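Local atomic coordinates of galactonate dehydratase (Zobellia galactanivorans, PDB entry 5OLC), a protein that belongs to the enolase superfamily, joining a mandelate racemase/muconate lactonizing enzyme-type N-terminal domain to a modified TIM barrel. Residues N134-P139 against G359-V363; S165-K169 against L356-H360; E348-K353 against G370-D374. One frame throughout, in Å; residues are numbered along the deposited sequence.

How the contacts relate
From the N terminus, residues 134-139 enter the first barrel strand, 136-142, and wait some 220 residues for 359-363; contact 1 thereby closes the longest of the three loops. Contact 2 opens at 165-169, after helix 154-165, and ends on almost the same stretch, 356-360, sharing Gly359, His360 and a water with contact 1; their centres lie about 10 Å apart. Contact 3 closes only 17 residues, 348-353 with 370-374, and crosses both others, since its first segment precedes and its second follows their shared end. Strand 350-357 leads from contact 3 to contact 2; contacts 1 and 2 tie the C-terminal hairpin to the barrel's start, and contact 3 ties it to strand 371-373, which leads into helix 375-381.

Contact 1: N134-P139 against G359-V363; sequences NPIIEP and GHLEV
An antiparallel ladder adds strand 360-362 to the N-terminal end of the first strand of the modified TIM barrel, strand 136-142, which pairs in parallel with barrel strands 170-174 and 337-339. The backbone is extended through Ile136-Glu138 and His360-Glu362, but not at Pro135 (-74/-19) or Gly359 (68/-14). Ile136 faces Glu362 as a non-hydrogen-bonded pair (CA to CA 4.7 Å), and Ile137 faces Leu361 as a hydrogen-bonded pair (CA to CA 5.2 Å). Three bonds satisfy the inward amides: Val363 N to Pro135 O at 3.0 Å, Ile137 N to Leu361 O at 3.0 Å, and Leu361 N to Ile137 O at 2.8 Å. Their N-H...O angles of 159-166° are close to linear. Beyond the ladder, backbone bonds tie Glu138 to Pro334 and Glu362 to Lys355.

On the buried face, Ile137 CG2 meets Val363 CG2 at 3.9 Å and Pro139 CD meets Leu361 CB at 3.8 Å, with helix 309-321 covering Ile137, Leu361 and Val363. On the other face Ile136 CG2 rests 3.8 Å from His360 CB. Glu138 (chi1 p, chi2 t) sends OE1 into a salt bridge with Arg198, while its OE2 lies 3.4 Å from His360 CE1, near the plane of the imidazole. Toward Gly359, no direct hydrogen bond follows Ile137-Leu361: Gly359 O receives a CA-H...O contact from Glu138 CA (3.4 Å), and one water donates to both Pro139 O (2.7 Å) and Gly359 O (3.1 Å).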
ATOM      1  N   ASN A 134       4.077 -25.093  30.411  1.00 56.18           N
ATOM      2  CA  ASN A 134       3.324 -24.616  31.566  1.00 57.16           C
ATOM      3  C   ASN A 134       2.630 -25.804  32.261  1.00 64.09           C
ATOM      4  O   ASN A 134       1.585 -26.273  31.778  1.00 64.31           O
ATOM      5  CB  ASN A 134       2.292 -23.569  31.126  1.00 56.54           C
ATOM      6  CG  ASN A 134       2.785 -22.561  30.112  1.00 70.66           C
ATOM      7  OD1 ASN A 134       2.200 -22.403  29.034  1.00 63.18           O
ATOM      8  ND2 ASN A 134       3.861 -21.849  30.437  1.00 59.99           N
ATOM      9  N   PRO A 135       3.209 -26.329  33.373  1.00 61.23           N
ATOM     10  CA  PRO A 135       2.583 -27.481  34.057  1.00 60.79           C
ATOM     11  C   PRO A 135       1.329 -27.115  34.839  1.00 66.34           C
ATOM     12  O   PRO A 135       0.536 -27.979  35.193  1.00 66.10           O
ATOM     13  CB  PRO A 135       3.696 -27.990  34.963  1.00 62.34           C
ATOM     14  CG  PRO A 135       4.515 -26.788  35.262  1.00 67.02           C
ATOM     15  CD  PRO A 135       4.456 -25.911  34.048  1.00 62.67           C
ATOM     16  N   ILE A 136       1.182 -25.824  35.127  1.00 65.59           N
ATOM     17  CA  ILE A 136       0.054 -25.237  35.841  1.00 66.20           C
ATOM     18  C   ILE A 136      -0.485 -24.112  34.964  1.00 69.78           C
ATOM     19  O   ILE A 136       0.297 -23.369  34.365  1.00 68.95           O
ATOM     20  CB  ILE A 136       0.454 -24.762  37.278  1.00 69.35           C
ATOM     21  CG1 ILE A 136       0.817 -25.969  38.177  1.00 69.96           C
ATOM     22  CG2 ILE A 136      -0.640 -23.901  37.942  1.00 69.41           C
ATOM     23  CD1 ILE A 136       2.314 -26.189  38.340  1.00 83.53           C
ATOM     24  N   ILE A 137      -1.814 -24.065  34.812  1.00 66.45           N
ATOM     25  CA  ILE A 137      -2.522 -23.055  34.033  1.00 66.36           C
ATOM     26  C   ILE A 137      -3.694 -22.529  34.910  1.00 73.41           C
ATOM     27  O   ILE A 137      -4.235 -23.294  35.699  1.00 73.00           O
ATOM     28  CB  ILE A 137      -2.893 -23.506  32.567  1.00 68.57           C
ATOM     29  CG1 ILE A 137      -4.375 -23.674  32.349  1.00 69.26           C
ATOM     30  CG2 ILE A 137      -2.160 -24.744  32.069  1.00 67.93           C
ATOM     31  CD1 ILE A 137      -4.938 -22.541  31.680  1.00 81.38           C
ATOM     32  N   GLU A 138      -4.019 -21.228  34.835  1.00 72.52           N
ATOM     33  CA  GLU A 138      -5.086 -20.625  35.640  1.00 73.56           C
ATOM     34  C   GLU A 138      -6.285 -20.241  34.747  1.00 79.32           C
ATOM     35  O   GLU A 138      -6.286 -19.168  34.140  1.00 78.31           O
ATOM     36  CB  GLU A 138      -4.574 -19.467  36.539  1.00 75.01           C
ATOM     37  CG  GLU A 138      -3.834 -18.336  35.841  1.00 85.39           C
ATOM     38  CD  GLU A 138      -3.654 -17.083  36.676  1.00101.98           C
ATOM     39  OE1 GLU A 138      -3.749 -15.975  36.100  1.00 90.07           O
ATOM     40  OE2 GLU A 138      -3.418 -17.203  37.900  1.00 90.67           O
ATOM     41  N   PRO A 139      -7.291 -21.133  34.594  1.00 77.33           N
ATOM     42  CA  PRO A 139      -8.396 -20.819  33.670  1.00 78.01           C
ATOM     43  C   PRO A 139      -9.386 -19.779  34.181  1.00 83.33           C
ATOM     44  O   PRO A 139      -9.377 -19.447  35.371  1.00 83.61           O
ATOM     45  CB  PRO A 139      -9.052 -22.182  33.430  1.00 79.60           C
ATOM     46  CG  PRO A 139      -8.783 -22.945  34.663  1.00 83.59           C
ATOM     47  CD  PRO A 139      -7.462 -22.464  35.209  1.00 78.71           C
ATOM     48  N   GLY A 359      -8.245 -21.740  41.823  1.00 90.28           N
ATOM     49  CA  GLY A 359      -8.016 -21.109  40.527  1.00 89.18           C
ATOM     50  C   GLY A 359      -6.975 -21.737  39.623  1.00 90.12           C
ATOM     51  O   GLY A 359      -6.919 -21.393  38.438  1.00 90.19           O
ATOM     52  N   HIS A 360      -6.135 -22.637  40.161  1.00 83.68           N
ATOM     53  CA  HIS A 360      -5.075 -23.275  39.390  1.00 82.45           C
ATOM     54  C   HIS A 360      -5.422 -24.687  38.975  1.00 81.69           C
ATOM     55  O   HIS A 360      -5.851 -25.496  39.799  1.00 82.16           O
ATOM     56  CB  HIS A 360      -3.712 -23.228  40.118  1.00 83.85           C
ATOM     57  CG  HIS A 360      -3.204 -21.846  40.439  1.00 87.85           C
ATOM     58  ND1 HIS A 360      -3.415 -20.771  39.583  1.00 89.95           N
ATOM     59  CD2 HIS A 360      -2.481 -21.418  41.501  1.00 89.72           C
ATOM     60  CE1 HIS A 360      -2.840 -19.729  40.165  1.00 89.26           C
ATOM     61  NE2 HIS A 360      -2.263 -20.069  41.319  1.00 89.52           N
ATOM     62  N   LEU A 361      -5.232 -24.965  37.679  1.00 73.57           N
ATOM     63  CA  LEU A 361      -5.456 -26.234  36.996  1.00 70.76           C
ATOM     64  C   LEU A 361      -4.091 -26.861  36.773  1.00 72.96           C
ATOM     65  O   LEU A 361      -3.127 -26.140  36.523  1.00 72.20           O
ATOM     66  CB  LEU A 361      -6.143 -25.971  35.650  1.00 69.70           C
ATOM     67  CG  LEU A 361      -6.860 -27.141  35.017  1.00 72.35           C
ATOM     68  CD1 LEU A 361      -8.242 -26.763  34.625  1.00 71.10           C
ATOM     69  CD2 LEU A 361      -6.104 -27.647  33.834  1.00 73.37           C
ATOM     70  N   GLU A 362      -4.001 -28.193  36.887  1.00 68.62           N
ATOM     71  CA  GLU A 362      -2.741 -28.911  36.754  1.00 68.05           C
ATOM     72  C   GLU A 362      -2.806 -29.885  35.602  1.00 71.27           C
ATOM     73  O   GLU A 362      -3.654 -30.785  35.587  1.00 70.74           O
ATOM     74  CB  GLU A 362      -2.424 -29.631  38.068  1.00 69.59           C
ATOM     75  CG  GLU A 362      -1.013 -30.179  38.209  1.00 79.77           C
ATOM     76  CD  GLU A 362      -0.806 -30.855  39.554  1.00 94.55           C
ATOM     77  OE1 GLU A 362      -0.917 -30.164  40.599  1.00 76.53           O
ATOM     78  OE2 GLU A 362      -0.613 -32.094  39.567  1.00 83.89           O
ATOM     79  N   VAL A 363      -1.899 -29.698  34.635  1.00 67.61           N
ATOM     80  CA  VAL A 363      -1.797 -30.508  33.423  1.00 67.32           C
ATOM     81  C   VAL A 363      -1.573 -31.978  33.809  1.00 72.51           C
ATOM     82  O   VAL A 363      -0.693 -32.243  34.628  1.00 72.04           O
ATOM     83  CB  VAL A 363      -0.694 -29.965  32.456  1.00 70.64           C
ATOM     84  CG1 VAL A 363      -0.634 -30.755  31.143  1.00 70.26           C
ATOM     85  CG2 VAL A 363      -0.882 -28.474  32.175  1.00 70.30           C
TER
HETATM   86  O   HOH W   1      -7.992 -18.662  37.591  1.00 58.71           O

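Contact 2: S165-K169 against L356-H360; sequences SQGFK and LENGH
Helix 154-165 ends beside a tight turn. Gly167, at phi/psi 98/-15, terminates the helix in a Schellman motif, and the closest CA pairs are Gly167-Asn358 (3.9 Å) and Phe168-Gly359 (4.0 Å).

Leu356, still extended, points toward the other segment; its CD2 reaches Phe168 CZ at 4.4 Å, and both side chains also touch Leu338 of the barrel. Glu357, its CA-to-CB bond directed away, begins a type I' turn ending at His360; Glu357 N bonds His360 O at 3.1 Å, joining the flanking strand ends. Asn358 (58/65) offers its carbonyl to the lysine: Lys169 NZ donates to Asn358 O at 2.8 Å and, within its own segment, to Gly167 O at 2.8 Å. Lys169 folds back to do so, with chi1 to chi4 m, m, t, m.

Gly359 (68/-14) lies against the helix end, its CA 3.4 Å from Gly167 O in a CA-H...O contact. A CB at Gly359 would sit 2.4 Å from Gly167 O, and one at Gly167 would sit 2.4 Å from Asn358 CA, so the close approach depends on both glycines. One water accepts from Lys169 N (2.9 Å) and donates to Gly359 O (3.1 Å). His360 (chi1 m) places one ring face under Lys169 NZ, with Lys169 CE 3.7 Å from His360 CE1.

The arrangement is a type I' beta-hairpin, strands 350-357 and 360-362, set against the helix-to-strand loop of the barrel's first beta-alpha-beta crossover.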
ATOM      1  N   SER A 165     -14.854 -17.011  45.241  1.00 87.35           N
ATOM      2  CA  SER A 165     -14.792 -17.904  46.405  1.00 87.36           C
ATOM      3  C   SER A 165     -14.184 -19.258  46.034  1.00 91.10           C
ATOM      4  O   SER A 165     -13.474 -19.853  46.848  1.00 90.43           O
ATOM      5  CB  SER A 165     -16.184 -18.113  46.985  1.00 91.35           C
ATOM      6  OG  SER A 165     -16.783 -16.870  47.309  1.00102.17           O
ATOM      7  N   GLN A 166     -14.444 -19.725  44.798  1.00 87.93           N
ATOM      8  CA  GLN A 166     -13.926 -20.986  44.250  1.00 87.68           C
ATOM      9  C   GLN A 166     -12.429 -20.922  43.871  1.00 91.77           C
ATOM     10  O   GLN A 166     -11.867 -21.925  43.413  1.00 91.27           O
ATOM     11  CB  GLN A 166     -14.784 -21.464  43.065  1.00 88.94           C
ATOM     12  CG  GLN A 166     -16.061 -22.157  43.496  1.00106.40           C
ATOM     13  CD  GLN A 166     -16.726 -22.881  42.359  1.00127.34           C
ATOM     14  OE1 GLN A 166     -17.642 -22.367  41.715  1.00123.31           O
ATOM     15  NE2 GLN A 166     -16.310 -24.114  42.114  1.00120.15           N
ATOM     16  N   GLY A 167     -11.811 -19.752  44.067  1.00 88.68           N
ATOM     17  CA  GLY A 167     -10.393 -19.517  43.809  1.00 88.58           C
ATOM     18  C   GLY A 167     -10.023 -18.852  42.491  1.00 91.88           C
ATOM     19  O   GLY A 167      -8.886 -18.394  42.349  1.00 91.89           O
ATOM     20  N   PHE A 168     -10.964 -18.803  41.511  1.00 86.63           N
ATOM     21  CA  PHE A 168     -10.752 -18.226  40.179  1.00 85.15           C
ATOM     22  C   PHE A 168     -10.129 -16.841  40.203  1.00 85.88           C
ATOM     23  O   PHE A 168     -10.501 -16.007  41.029  1.00 85.26           O
ATOM     24  CB  PHE A 168     -12.037 -18.228  39.349  1.00 87.11           C
ATOM     25  CG  PHE A 168     -12.484 -19.598  38.909  1.00 89.03           C
ATOM     26  CD1 PHE A 168     -12.010 -20.160  37.725  1.00 91.77           C
ATOM     27  CD2 PHE A 168     -13.387 -20.325  39.666  1.00 92.26           C
ATOM     28  CE1 PHE A 168     -12.423 -21.434  37.316  1.00 94.49           C
ATOM     29  CE2 PHE A 168     -13.807 -21.594  39.255  1.00 93.45           C
ATOM     30  CZ  PHE A 168     -13.322 -22.140  38.081  1.00 92.54           C
ATOM     31  N   LYS A 169      -9.142 -16.626  39.320  1.00 80.35           N
ATOM     32  CA  LYS A 169      -8.372 -15.385  39.201  1.00 79.06           C
ATOM     33  C   LYS A 169      -8.960 -14.440  38.147  1.00 82.71           C
ATOM     34  O   LYS A 169      -8.632 -13.247  38.123  1.00 82.13           O
ATOM     35  CB  LYS A 169      -6.889 -15.698  38.886  1.00 80.43           C
ATOM     36  CG  LYS A 169      -6.236 -16.801  39.745  1.00 80.78           C
ATOM     37  CD  LYS A 169      -5.872 -16.360  41.177  1.00 80.64           C
ATOM     38  CE  LYS A 169      -5.160 -17.437  41.968  1.00 87.44           C
ATOM     39  NZ  LYS A 169      -6.083 -18.490  42.481  1.00 95.65           N
ATOM     40  N   LEU A 356      -8.251 -29.307  39.784  1.00 90.70           N
ATOM     41  CA  LEU A 356      -8.389 -27.857  39.943  1.00 90.96           C
ATOM     42  C   LEU A 356      -8.640 -27.468  41.393  1.00 94.61           C
ATOM     43  O   LEU A 356      -9.691 -27.799  41.947  1.00 94.59           O
ATOM     44  CB  LEU A 356      -9.494 -27.282  39.034  1.00 91.36           C
ATOM     45  CG  LEU A 356      -9.640 -25.755  39.071  1.00 96.82           C
ATOM     46  CD1 LEU A 356      -9.656 -25.175  37.688  1.00 97.17           C
ATOM     47  CD2 LEU A 356     -10.867 -25.316  39.872  1.00100.19           C
ATOM     48  N   GLU A 357      -7.710 -26.711  41.982  1.00 90.71           N
ATOM     49  CA  GLU A 357      -7.836 -26.227  43.353  1.00 90.54           C
ATOM     50  C   GLU A 357      -7.271 -24.814  43.498  1.00 94.65           C
ATOM     51  O   GLU A 357      -6.092 -24.570  43.224  1.00 93.90           O
ATOM     52  CB  GLU A 357      -7.232 -27.219  44.367  1.00 91.92           C
ATOM     53  CG  GLU A 357      -8.273 -28.082  45.064  1.00101.14           C
ATOM     54  CD  GLU A 357      -7.972 -29.568  45.148  1.00116.26           C
ATOM     55  OE1 GLU A 357      -8.796 -30.362  44.637  1.00 99.87           O
ATOM     56  OE2 GLU A 357      -6.929 -29.939  45.735  1.00111.31           O
ATOM     57  N   ASN A 358      -8.145 -23.884  43.910  1.00 91.60           N
ATOM     58  CA  ASN A 358      -7.886 -22.457  44.114  1.00 91.58           C
ATOM     59  C   ASN A 358      -7.371 -21.767  42.831  1.00 94.38           C
ATOM     60  O   ASN A 358      -6.230 -21.303  42.761  1.00 93.42           O
ATOM     61  CB  ASN A 358      -6.994 -22.182  45.337  1.00 94.21           C
ATOM     62  CG  ASN A 358      -7.237 -20.808  45.923  1.00123.65           C
ATOM     63  OD1 ASN A 358      -8.193 -20.583  46.677  1.00115.89           O
ATOM     64  ND2 ASN A 358      -6.403 -19.844  45.552  1.00118.22           N
ATOM     65  N   GLY A 359      -8.245 -21.740  41.823  1.00 90.28           N
ATOM     66  CA  GLY A 359      -8.016 -21.109  40.527  1.00 89.18           C
ATOM     67  C   GLY A 359      -6.975 -21.737  39.623  1.00 90.12           C
ATOM     68  O   GLY A 359      -6.919 -21.393  38.438  1.00 90.19           O
ATOM     69  N   HIS A 360      -6.135 -22.637  40.161  1.00 83.68           N
ATOM     70  CA  HIS A 360      -5.075 -23.275  39.390  1.00 82.45           C
ATOM     71  C   HIS A 360      -5.422 -24.687  38.975  1.00 81.69           C
ATOM     72  O   HIS A 360      -5.851 -25.496  39.799  1.00 82.16           O
ATOM     73  CB  HIS A 360      -3.712 -23.228  40.118  1.00 83.85           C
ATOM     74  CG  HIS A 360      -3.204 -21.846  40.439  1.00 87.85           C
ATOM     75  ND1 HIS A 360      -3.415 -20.771  39.583  1.00 89.95           N
ATOM     76  CD2 HIS A 360      -2.481 -21.418  41.501  1.00 89.72           C
ATOM     77  CE1 HIS A 360      -2.840 -19.729  40.165  1.00 89.26           C
ATOM     78  NE2 HIS A 360      -2.263 -20.069  41.319  1.00 89.52           N
TER
HETATM   79  O   HOH W   1      -7.992 -18.662  37.591  1.00 58.71           O

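Contact 3: E348-K353 against G370-D374; sequences EVTLHK and GVDVD
Strands 350-352 and 371-373 run antiparallel, their axes 4.5 Å apart at closest approach and 153° between N-to-C directions. Thr350 pairs with Val373 (CA to CA 4.6 Å) and His352 with Val371 (4.9 Å between CA atoms) at non-hydrogen-bonded positions; Leu351 and Asp372 form the hydrogen-bonded pair between them (CA to CA 5.0 Å). That pair is joined twice, Leu351 N to Asp372 O at 2.7 Å and Asp372 N to Leu351 O at 3.0 Å, with angles of 170° and 167°. The ladder extends through Asp374 N to Val349 O at 3.0 Å and, weakly, through Lys353 N to Gly370 O at 3.4 Å. Gly370 enters at positive phi (88/37).

Strand 350-357 is the middle member of an antiparallel extension of the barrel sheet, pairing with both 360-362 and 371-373. Thr350, His352, Val371 and Val373 share the face where helix 309-321 packs. There Thr350 CG2 meets Val373 CG2 at 3.8 Å, and the His352 ring stacks with Trp309; Val349 CG1 lies 3.8 Å from Val373 CG1, with Leu378 of helix 375-381 touching both valines. On the opposite face Leu351 (chi1 m) brings CD1 to 4.0 Å from Asp372 CB and 3.5 Å from Asp374 N. Asp372 OD1 bonds Tyr51 OH on strand 51-56, while Lys353 NZ stays 4.4 Å from Asp372 OD2, too far for a salt bridge. Asp374 is the N-cap of helix 375-381, its OD1 receiving a weak bond from Asp376 N.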
ATOM      1  N   GLU A 348     -21.237 -35.511  33.240  1.00 69.15           N
ATOM      2  CA  GLU A 348     -21.655 -36.907  33.404  1.00 69.39           C
ATOM      3  C   GLU A 348     -21.129 -37.841  32.313  1.00 73.58           C
ATOM      4  O   GLU A 348     -20.615 -38.903  32.645  1.00 73.51           O
ATOM      5  CB  GLU A 348     -23.187 -37.034  33.524  1.00 71.00           C
ATOM      6  CG  GLU A 348     -23.795 -36.375  34.752  1.00 85.15           C
ATOM      7  CD  GLU A 348     -25.313 -36.349  34.815  1.00110.35           C
ATOM      8  OE1 GLU A 348     -25.948 -37.340  34.385  1.00107.87           O
ATOM      9  OE2 GLU A 348     -25.866 -35.351  35.334  1.00103.47           O
ATOM     10  N   VAL A 349     -21.288 -37.482  31.029  1.00 70.08           N
ATOM     11  CA  VAL A 349     -20.859 -38.347  29.926  1.00 70.01           C
ATOM     12  C   VAL A 349     -19.330 -38.467  29.858  1.00 74.73           C
ATOM     13  O   VAL A 349     -18.829 -39.560  29.572  1.00 73.67           O
ATOM     14  CB  VAL A 349     -21.487 -37.961  28.561  1.00 73.84           C
ATOM     15  CG1 VAL A 349     -21.172 -39.001  27.489  1.00 73.85           C
ATOM     16  CG2 VAL A 349     -22.996 -37.785  28.680  1.00 73.49           C
ATOM     17  N   THR A 350     -18.593 -37.368  30.148  1.00 72.34           N
ATOM     18  CA  THR A 350     -17.126 -37.389  30.100  1.00 71.93           C
ATOM     19  C   THR A 350     -16.466 -37.351  31.472  1.00 74.92           C
ATOM     20  O   THR A 350     -16.813 -36.554  32.348  1.00 72.79           O
ATOM     21  CB  THR A 350     -16.544 -36.322  29.179  1.00 77.41           C
ATOM     22  OG1 THR A 350     -17.100 -35.056  29.506  1.00 77.97           O
ATOM     23  CG2 THR A 350     -16.750 -36.649  27.720  1.00 74.69           C
ATOM     24  N   LEU A 351     -15.472 -38.227  31.603  1.00 73.26           N
ATOM     25  CA  LEU A 351     -14.657 -38.463  32.777  1.00 74.61           C
ATOM     26  C   LEU A 351     -13.243 -37.908  32.582  1.00 82.28           C
ATOM     27  O   LEU A 351     -12.498 -38.361  31.704  1.00 81.75           O
ATOM     28  CB  LEU A 351     -14.587 -39.978  33.049  1.00 74.63           C
ATOM     29  CG  LEU A 351     -15.906 -40.727  33.108  1.00 78.65           C
ATOM     30  CD1 LEU A 351     -15.760 -42.109  32.527  1.00 78.43           C
ATOM     31  CD2 LEU A 351     -16.462 -40.755  34.530  1.00 81.10           C
ATOM     32  N   HIS A 352     -12.879 -36.932  33.421  1.00 81.12           N
ATOM     33  CA  HIS A 352     -11.569 -36.302  33.399  1.00 81.59           C
ATOM     34  C   HIS A 352     -10.720 -36.744  34.608  1.00 89.29           C
ATOM     35  O   HIS A 352     -11.261 -37.145  35.641  1.00 88.21           O
ATOM     36  CB  HIS A 352     -11.716 -34.771  33.344  1.00 81.80           C
ATOM     37  CG  HIS A 352     -12.272 -34.142  34.589  1.00 84.71           C
ATOM     38  ND1 HIS A 352     -11.445 -33.611  35.558  1.00 86.18           N
ATOM     39  CD2 HIS A 352     -13.557 -33.945  34.959  1.00 86.21           C
ATOM     40  CE1 HIS A 352     -12.246 -33.109  36.483  1.00 85.47           C
ATOM     41  NE2 HIS A 352     -13.524 -33.291  36.169  1.00 85.84           N
ATOM     42  N   LYS A 353      -9.394 -36.665  34.465  1.00 89.29           N
ATOM     43  CA  LYS A 353      -8.441 -37.000  35.523  1.00 90.57           C
ATOM     44  C   LYS A 353      -7.845 -35.713  36.151  1.00 95.33           C
ATOM     45  O   LYS A 353      -7.382 -35.739  37.296  1.00 95.04           O
ATOM     46  CB  LYS A 353      -7.310 -37.893  34.954  1.00 94.36           C
ATOM     47  CG  LYS A 353      -7.579 -39.405  35.017  1.00112.85           C
ATOM     48  CD  LYS A 353      -8.434 -39.938  33.850  1.00120.20           C
ATOM     49  CE  LYS A 353      -7.855 -41.186  33.227  1.00123.30           C
ATOM     50  NZ  LYS A 353      -8.817 -41.834  32.304  1.00123.73           N
ATOM     51  N   GLY A 370      -6.255 -37.787  28.596  1.00 64.43           N
ATOM     52  CA  GLY A 370      -6.524 -38.110  29.992  1.00 64.00           C
ATOM     53  C   GLY A 370      -7.998 -38.090  30.282  1.00 66.40           C
ATOM     54  O   GLY A 370      -8.417 -37.652  31.359  1.00 65.53           O
ATOM     55  N   VAL A 371      -8.783 -38.566  29.289  1.00 62.99           N
ATOM     56  CA  VAL A 371     -10.244 -38.620  29.337  1.00 62.67           C
ATOM     57  C   VAL A 371     -10.842 -39.933  28.865  1.00 68.63           C
ATOM     58  O   VAL A 371     -10.327 -40.589  27.940  1.00 67.84           O
ATOM     59  CB  VAL A 371     -10.964 -37.453  28.617  1.00 65.00           C
ATOM     60  CG1 VAL A 371     -11.004 -36.209  29.484  1.00 64.86           C
ATOM     61  CG2 VAL A 371     -10.403 -37.188  27.220  1.00 64.03           C
ATOM     62  N   ASP A 372     -12.012 -40.238  29.469  1.00 65.80           N
ATOM     63  CA  ASP A 372     -12.863 -41.369  29.158  1.00 65.55           C
ATOM     64  C   ASP A 372     -14.337 -40.967  29.128  1.00 69.79           C
ATOM     65  O   ASP A 372     -14.698 -39.882  29.600  1.00 68.81           O
ATOM     66  CB  ASP A 372     -12.612 -42.540  30.116  1.00 67.11           C
ATOM     67  CG  ASP A 372     -12.184 -43.796  29.384  1.00 77.69           C
ATOM     68  OD1 ASP A 372     -12.697 -44.037  28.259  1.00 76.71           O
ATOM     69  OD2 ASP A 372     -11.334 -44.540  29.930  1.00 85.41           O
ATOM     70  N   VAL A 373     -15.174 -41.835  28.530  1.00 66.62           N
ATOM     71  CA  VAL A 373     -16.617 -41.643  28.427  1.00 66.56           C
ATOM     72  C   VAL A 373     -17.347 -42.776  29.191  1.00 73.12           C
ATOM     73  O   VAL A 373     -17.089 -43.956  28.924  1.00 73.65           O
ATOM     74  CB  VAL A 373     -17.066 -41.528  26.940  1.00 69.01           C
ATOM     75  CG1 VAL A 373     -18.578 -41.710  26.776  1.00 68.37           C
ATOM     76  CG2 VAL A 373     -16.595 -40.214  26.317  1.00 68.62           C
ATOM     77  N   ASP A 374     -18.243 -42.403  30.145  1.00 69.62           N
ATOM     78  CA  ASP A 374     -19.085 -43.335  30.902  1.00 69.57           C
ATOM     79  C   ASP A 374     -20.108 -43.828  29.874  1.00 74.77           C
ATOM     80  O   ASP A 374     -20.998 -43.068  29.480  1.00 75.80           O
ATOM     81  CB  ASP A 374     -19.781 -42.605  32.082  1.00 71.00           C
ATOM     82  CG  ASP A 374     -20.597 -43.462  33.046  1.00 76.65           C
ATOM     83  OD1 ASP A 374     -20.997 -44.581  32.660  1.00 76.39           O
ATOM     84  OD2 ASP A 374     -20.869 -42.993  34.175  1.00 80.16           O
TER